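Local coordinates for exported protein (Bacteroides fragilis, PDB 4JX0) that is of unknown function but binds magnesium and pairs an N-terminal beta domain with a C-terminal beta-sandwich probably of the F5/F8 type C (discoidin) family, at residues Arg175-Glu187 with Phe275-Lys289. Sequence-based numbering, arbitrary orientation.
Sequences RLDNIDSSNKKIE and FDRKSMDGIAYISFK
Asn183 reaches across to the backbone of Ile283 and Tyr285 in the C-terminal beta-sandwich, a fold consistent with the F5/F8 type C (discoidin) family. Here the chain arriving from the N-terminal domain, 175-187, pairs antiparallel with the strand at 283-288. Asp180 N donates a nearly straight bond to Ser287 O (2.8 Å, 173°). Ile179 and Phe288 form the neighbouring non-hydrogen-bonded pair, with Ile179 CD1 against the phenyl ring. Ile179 CG2 turns instead to Phe275, on the edge strand 269-276 of the other sheet, so this isoleucine spans both sheets.

Past Asp180 the regular strand pairing ends. A water fills in, giving hydrogens to Asp180 O and Tyr285 O and accepting from Asn183 N. The Asn183 side chain then takes over. Its CB leads to CG with chi1 at -151°, roughly anti to the backbone N, and Asn183 CG lies 3.8 Å from Arg277 CD. Asn183 OD1 accepts from Tyr285 N at 2.9 Å, the donor standing above the amide plane. ND2 gives a weak bond to Ile283 O and sits at the edge of the Arg277 guanidinium. That guanidinium is held end-on by Asp281 OD1 and O, while Ala284 CB covers one of its faces.

Farther on, Lys185 lies over the Tyr285 ring, its CA 3.7 Å from the centroid in a CH-pi contact. The extended lysine chain continues beside the phenol. At the other end, Asn178 OD1 accepts from Lys290 N, and Lys289 runs out to Asp177, where a salt bridge joins Lys289 NZ to Asp177 OD1 at 2.8 Å, met from above the carboxylate plane.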
loop_
_atom_site.group_PDB
_atom_site.type_symbol
_atom_site.label_atom_id
_atom_site.label_comp_id
_atom_site.label_asym_id
_atom_site.label_seq_id
_atom_site.Cartn_x
_atom_site.Cartn_y
_atom_site.Cartn_z
ATOM N N ARG A 175 1.175 -10.764 -5.066
ATOM C CA ARG A 175 -0.197 -10.517 -5.503
ATOM C C ARG A 175 -0.282 -10.765 -7.004
ATOM O O ARG A 175 0.327 -10.039 -7.797
ATOM C CB ARG A 175 -0.671 -9.096 -5.172
ATOM C CG ARG A 175 -2.124 -8.839 -5.585
ATOM C CD ARG A 175 -2.657 -7.525 -5.060
ATOM N NE ARG A 175 -2.398 -6.418 -5.985
ATOM C CZ ARG A 175 -2.536 -5.132 -5.687
ATOM N NH1 ARG A 175 -2.930 -4.760 -4.471
ATOM N NH2 ARG A 175 -2.278 -4.200 -6.602
ATOM N N LEU A 176 -1.090 -11.735 -7.398
ATOM C CA LEU A 176 -1.260 -12.045 -8.811
ATOM C C LEU A 176 -2.198 -11.019 -9.438
ATOM O O LEU A 176 -2.954 -10.360 -8.726
ATOM C CB LEU A 176 -1.810 -13.466 -8.989
ATOM C CG LEU A 176 -1.157 -14.582 -8.153
ATOM C CD1 LEU A 176 -1.888 -15.874 -8.337
ATOM C CD2 LEU A 176 0.315 -14.737 -8.505
ATOM N N ASP A 177 -2.135 -10.851 -10.748
ATOM C CA ASP A 177 -3.037 -9.955 -11.474
ATOM C C ASP A 177 -4.000 -10.893 -12.143
ATOM O O ASP A 177 -3.930 -11.098 -13.362
ATOM C CB ASP A 177 -2.261 -9.055 -12.460
ATOM C CG ASP A 177 -3.085 -8.193 -13.390
ATOM O OD1 ASP A 177 -4.247 -7.876 -13.035
ATOM O OD2 ASP A 177 -2.575 -7.845 -14.493
ATOM N N ASN A 178 -4.832 -11.564 -11.316
ATOM C CA ASN A 178 -5.764 -12.582 -11.791
ATOM C C ASN A 178 -7.215 -12.262 -11.452
ATOM O O ASN A 178 -8.022 -13.180 -11.454
ATOM C CB ASN A 178 -5.387 -13.941 -11.195
ATOM C CG ASN A 178 -6.024 -15.102 -11.897
ATOM O OD1 ASN A 178 -6.019 -15.178 -13.125
ATOM N ND2 ASN A 178 -6.635 -16.003 -11.146
ATOM N N ILE A 179 -7.574 -10.985 -11.218
ATOM C CA ILE A 179 -8.956 -10.603 -10.937
ATOM C C ILE A 179 -9.387 -9.571 -11.976
ATOM O O ILE A 179 -8.762 -8.514 -12.086
ATOM C CB ILE A 179 -9.128 -10.090 -9.483
ATOM C CG1 ILE A 179 -8.868 -11.218 -8.443
ATOM C CG2 ILE A 179 -10.503 -9.464 -9.273
ATOM C CD1 ILE A 179 -9.871 -12.358 -8.391
ATOM N N ASP A 180 -10.447 -9.888 -12.741
ATOM C CA ASP A 180 -11.018 -8.999 -13.748
ATOM C C ASP A 180 -12.159 -8.194 -13.106
ATOM O O ASP A 180 -13.094 -8.779 -12.549
ATOM C CB ASP A 180 -11.505 -9.793 -14.961
ATOM C CG ASP A 180 -12.074 -8.923 -16.060
ATOM O OD1 ASP A 180 -11.296 -8.173 -16.692
ATOM O OD2 ASP A 180 -13.297 -8.968 -16.273
ATOM N N SER A 181 -12.069 -6.855 -13.188
ATOM C CA SER A 181 -13.021 -5.925 -12.591
ATOM C C SER A 181 -13.981 -5.287 -13.632
ATOM O O SER A 181 -14.583 -4.245 -13.351
ATOM C CB SER A 181 -12.250 -4.827 -11.870
ATOM O OG SER A 181 -11.207 -5.362 -11.069
ATOM N N SER A 182 -14.167 -5.927 -14.802
ATOM C CA SER A 182 -15.059 -5.414 -15.837
ATOM C C SER A 182 -16.530 -5.490 -15.425
ATOM O O SER A 182 -17.353 -4.805 -16.030
ATOM C CB SER A 182 -14.874 -6.194 -17.130
ATOM O OG SER A 182 -15.438 -7.489 -17.018
ATOM N N ASN A 183 -16.879 -6.384 -14.471
ATOM C CA ASN A 183 -18.246 -6.591 -13.997
ATOM C C ASN A 183 -19.150 -7.210 -15.083
ATOM O O ASN A 183 -20.371 -7.210 -14.933
ATOM C CB ASN A 183 -18.857 -5.293 -13.468
ATOM C CG ASN A 183 -19.875 -5.526 -12.393
ATOM O OD1 ASN A 183 -19.585 -6.175 -11.395
ATOM N ND2 ASN A 183 -21.098 -5.038 -12.580
ATOM N N LYS A 184 -18.559 -7.817 -16.123
ATOM C CA LYS A 184 -19.321 -8.478 -17.174
ATOM C C LYS A 184 -19.903 -9.755 -16.576
ATOM O O LYS A 184 -19.257 -10.378 -15.730
ATOM C CB LYS A 184 -18.396 -8.771 -18.378
ATOM C CG LYS A 184 -19.076 -9.408 -19.586
ATOM C CD LYS A 184 -18.094 -9.572 -20.749
ATOM C CE LYS A 184 -18.684 -10.325 -21.920
ATOM N NZ LYS A 184 -17.687 -10.535 -23.004
ATOM N N LYS A 185 -21.133 -10.115 -16.969
ATOM C CA LYS A 185 -21.818 -11.323 -16.484
ATOM C C LYS A 185 -20.938 -12.552 -16.712
ATOM O O LYS A 185 -20.339 -12.682 -17.785
ATOM C CB LYS A 185 -23.167 -11.481 -17.204
ATOM C CG LYS A 185 -24.017 -12.658 -16.745
ATOM C CD LYS A 185 -25.456 -12.524 -17.250
ATOM C CE LYS A 185 -26.355 -13.634 -16.766
ATOM N NZ LYS A 185 -27.761 -13.462 -17.235
ATOM N N ILE A 186 -20.824 -13.427 -15.696
ATOM C CA ILE A 186 -19.997 -14.623 -15.795
ATOM C C ILE A 186 -20.745 -15.659 -16.585
ATOM O O ILE A 186 -21.882 -16.017 -16.225
ATOM C CB ILE A 186 -19.550 -15.167 -14.411
ATOM C CG1 ILE A 186 -18.554 -14.199 -13.766
ATOM C CG2 ILE A 186 -18.905 -16.568 -14.553
ATOM C CD1 ILE A 186 -18.412 -14.329 -12.292
ATOM N N GLU A 187 -20.020 -16.205 -17.605
ATOM C CA GLU A 187 -20.455 -17.275 -18.495
ATOM C C GLU A 187 -19.853 -18.585 -17.994
ATOM O O GLU A 187 -18.763 -18.986 -18.400
ATOM C CB GLU A 187 -20.042 -16.988 -19.964
ATOM C CG GLU A 187 -20.567 -15.675 -20.531
ATOM C CD GLU A 187 -22.062 -15.405 -20.429
ATOM O OE1 GLU A 187 -22.861 -16.372 -20.448
ATOM O OE2 GLU A 187 -22.435 -14.211 -20.365
ATOM N N PHE A 275 -10.313 -6.717 -6.675
ATOM C CA PHE A 275 -11.508 -6.429 -7.449
ATOM C C PHE A 275 -11.782 -4.966 -7.195
ATOM O O PHE A 275 -11.644 -4.543 -6.055
ATOM C CB PHE A 275 -12.679 -7.312 -7.014
ATOM C CG PHE A 275 -13.980 -6.957 -7.698
ATOM C CD1 PHE A 275 -14.188 -7.266 -9.033
ATOM C CD2 PHE A 275 -15.011 -6.351 -6.995
ATOM C CE1 PHE A 275 -15.403 -6.981 -9.648
ATOM C CE2 PHE A 275 -16.220 -6.061 -7.619
ATOM C CZ PHE A 275 -16.406 -6.381 -8.939
ATOM N N ASP A 276 -12.049 -4.177 -8.234
ATOM C CA ASP A 276 -12.326 -2.741 -8.093
ATOM C C ASP A 276 -13.134 -2.301 -9.305
ATOM O O ASP A 276 -12.559 -1.859 -10.307
ATOM C CB ASP A 276 -11.014 -1.940 -7.941
ATOM C CG ASP A 276 -11.167 -0.432 -7.778
ATOM O OD1 ASP A 276 -12.275 0.021 -7.415
ATOM O OD2 ASP A 276 -10.166 0.295 -7.982
ATOM N N ARG A 277 -14.466 -2.494 -9.243
ATOM C CA ARG A 277 -15.331 -2.195 -10.382
ATOM C C ARG A 277 -15.649 -0.711 -10.486
ATOM O O ARG A 277 -15.495 0.048 -9.526
ATOM C CB ARG A 277 -16.628 -3.013 -10.373
ATOM C CG ARG A 277 -17.512 -2.858 -9.147
ATOM C CD ARG A 277 -18.901 -3.402 -9.400
ATOM N NE ARG A 277 -19.738 -3.283 -8.207
ATOM C CZ ARG A 277 -21.059 -3.420 -8.175
ATOM N NH1 ARG A 277 -21.738 -3.673 -9.289
ATOM N NH2 ARG A 277 -21.714 -3.300 -7.031
ATOM N N LYS A 278 -16.057 -0.313 -11.695
ATOM C CA LYS A 278 -16.421 1.050 -12.051
ATOM C C LYS A 278 -17.918 1.157 -12.411
ATOM O O LYS A 278 -18.394 2.255 -12.633
ATOM C CB LYS A 278 -15.544 1.500 -13.237
ATOM C CG LYS A 278 -14.116 1.906 -12.831
ATOM C CD LYS A 278 -13.034 1.249 -13.693
ATOM C CE LYS A 278 -12.770 -0.197 -13.312
ATOM N NZ LYS A 278 -12.074 -0.948 -14.395
ATOM N N SER A 279 -18.665 0.039 -12.457
ATOM C CA SER A 279 -20.092 0.035 -12.780
ATOM C C SER A 279 -20.925 -0.049 -11.490
ATOM O O SER A 279 -20.718 -0.964 -10.697
ATOM C CB SER A 279 -20.403 -1.146 -13.694
ATOM O OG SER A 279 -21.793 -1.264 -13.941
HETATM N N MSE A 280 -21.865 0.888 -11.279
HETATM C CA MSE A 280 -22.722 0.901 -10.088
HETATM C C MSE A 280 -24.026 0.149 -10.316
HETATM O O MSE A 280 -24.824 0.564 -11.151
HETATM C CB MSE A 280 -23.070 2.335 -9.697
HETATM C CG MSE A 280 -21.872 3.212 -9.463
HETATM SE SE MSE A 280 -22.278 4.805 -8.432
HETATM C CE MSE A 280 -24.200 5.047 -8.818
ATOM N N ASP A 281 -24.251 -0.947 -9.581
ATOM C CA ASP A 281 -25.509 -1.711 -9.623
ATOM C C ASP A 281 -25.492 -2.740 -8.484
ATOM O O ASP A 281 -24.489 -2.842 -7.772
ATOM C CB ASP A 281 -25.786 -2.369 -11.007
ATOM C CG ASP A 281 -24.750 -3.346 -11.522
ATOM O OD1 ASP A 281 -24.148 -4.065 -10.694
ATOM O OD2 ASP A 281 -24.597 -3.448 -12.762
ATOM N N GLY A 282 -26.593 -3.462 -8.310
ATOM C CA GLY A 282 -26.719 -4.458 -7.257
ATOM C C GLY A 282 -26.077 -5.807 -7.510
ATOM O O GLY A 282 -26.135 -6.649 -6.617
ATOM N N ILE A 283 -25.521 -6.075 -8.713
ATOM C CA ILE A 283 -24.892 -7.371 -9.010
ATOM C C ILE A 283 -23.406 -7.175 -9.324
ATOM O O ILE A 283 -23.062 -6.656 -10.392
ATOM C CB ILE A 283 -25.600 -8.120 -10.166
ATOM C CG1 ILE A 283 -27.116 -8.328 -9.876
ATOM C CG2 ILE A 283 -24.927 -9.482 -10.391
ATOM C CD1 ILE A 283 -27.988 -7.757 -10.868
ATOM N N ALA A 284 -22.527 -7.617 -8.404
ATOM C CA ALA A 284 -21.078 -7.536 -8.585
ATOM C C ALA A 284 -20.573 -8.862 -9.124
ATOM O O ALA A 284 -20.815 -9.887 -8.490
ATOM C CB ALA A 284 -20.398 -7.209 -7.263
ATOM N N TYR A 285 -19.913 -8.864 -10.297
ATOM C CA TYR A 285 -19.358 -10.075 -10.908
ATOM C C TYR A 285 -17.860 -10.034 -10.755
ATOM O O TYR A 285 -17.213 -9.188 -11.381
ATOM C CB TYR A 285 -19.744 -10.196 -12.392
ATOM C CG TYR A 285 -21.183 -10.592 -12.624
ATOM C CD1 TYR A 285 -21.595 -11.912 -12.472
ATOM C CD2 TYR A 285 -22.123 -9.661 -13.044
ATOM C CE1 TYR A 285 -22.914 -12.293 -12.724
ATOM C CE2 TYR A 285 -23.441 -10.029 -13.307
ATOM C CZ TYR A 285 -23.832 -11.345 -13.150
ATOM O OH TYR A 285 -25.152 -11.660 -13.332
ATOM N N ILE A 286 -17.304 -10.897 -9.888
ATOM C CA ILE A 286 -15.859 -10.981 -9.646
ATOM C C ILE A 286 -15.362 -12.154 -10.468
ATOM O O ILE A 286 -15.823 -13.264 -10.219
ATOM C CB ILE A 286 -15.572 -11.143 -8.130
ATOM C CG1 ILE A 286 -16.303 -10.037 -7.327
ATOM C CG2 ILE A 286 -14.059 -11.138 -7.867
ATOM C CD1 ILE A 286 -16.213 -10.138 -5.894
ATOM N N SER A 287 -14.488 -11.928 -11.472
ATOM C CA SER A 287 -14.018 -13.000 -12.360
ATOM C C SER A 287 -12.535 -13.231 -12.283
ATOM O O SER A 287 -11.764 -12.279 -12.263
ATOM C CB SER A 287 -14.359 -12.677 -13.812
ATOM O OG SER A 287 -15.753 -12.633 -14.050
ATOM N N PHE A 288 -12.129 -14.508 -12.324
ATOM C CA PHE A 288 -10.729 -14.887 -12.389
ATOM C C PHE A 288 -10.291 -14.830 -13.852
ATOM O O PHE A 288 -10.956 -15.438 -14.702
ATOM C CB PHE A 288 -10.501 -16.299 -11.819
ATOM C CG PHE A 288 -10.651 -16.413 -10.321
ATOM C CD1 PHE A 288 -9.732 -15.823 -9.469
ATOM C CD2 PHE A 288 -11.641 -17.204 -9.765
ATOM C CE1 PHE A 288 -9.845 -15.957 -8.085
ATOM C CE2 PHE A 288 -11.753 -17.339 -8.379
ATOM C CZ PHE A 288 -10.854 -16.716 -7.548
ATOM N N LYS A 289 -9.194 -14.108 -14.160
ATOM C CA LYS A 289 -8.663 -14.017 -15.531
ATOM C C LYS A 289 -8.307 -15.408 -16.045
ATOM O O LYS A 289 -8.616 -15.752 -17.188
ATOM C CB LYS A 289 -7.449 -13.088 -15.593
ATOM C CG LYS A 289 -7.828 -11.623 -15.465
ATOM C CD LYS A 289 -6.627 -10.722 -15.290
ATOM C CE LYS A 289 -6.993 -9.288 -15.569
ATOM N NZ LYS A 289 -5.940 -8.345 -15.153
HETATM O O HOH W 1 -15.749 -8.714 -13.574
#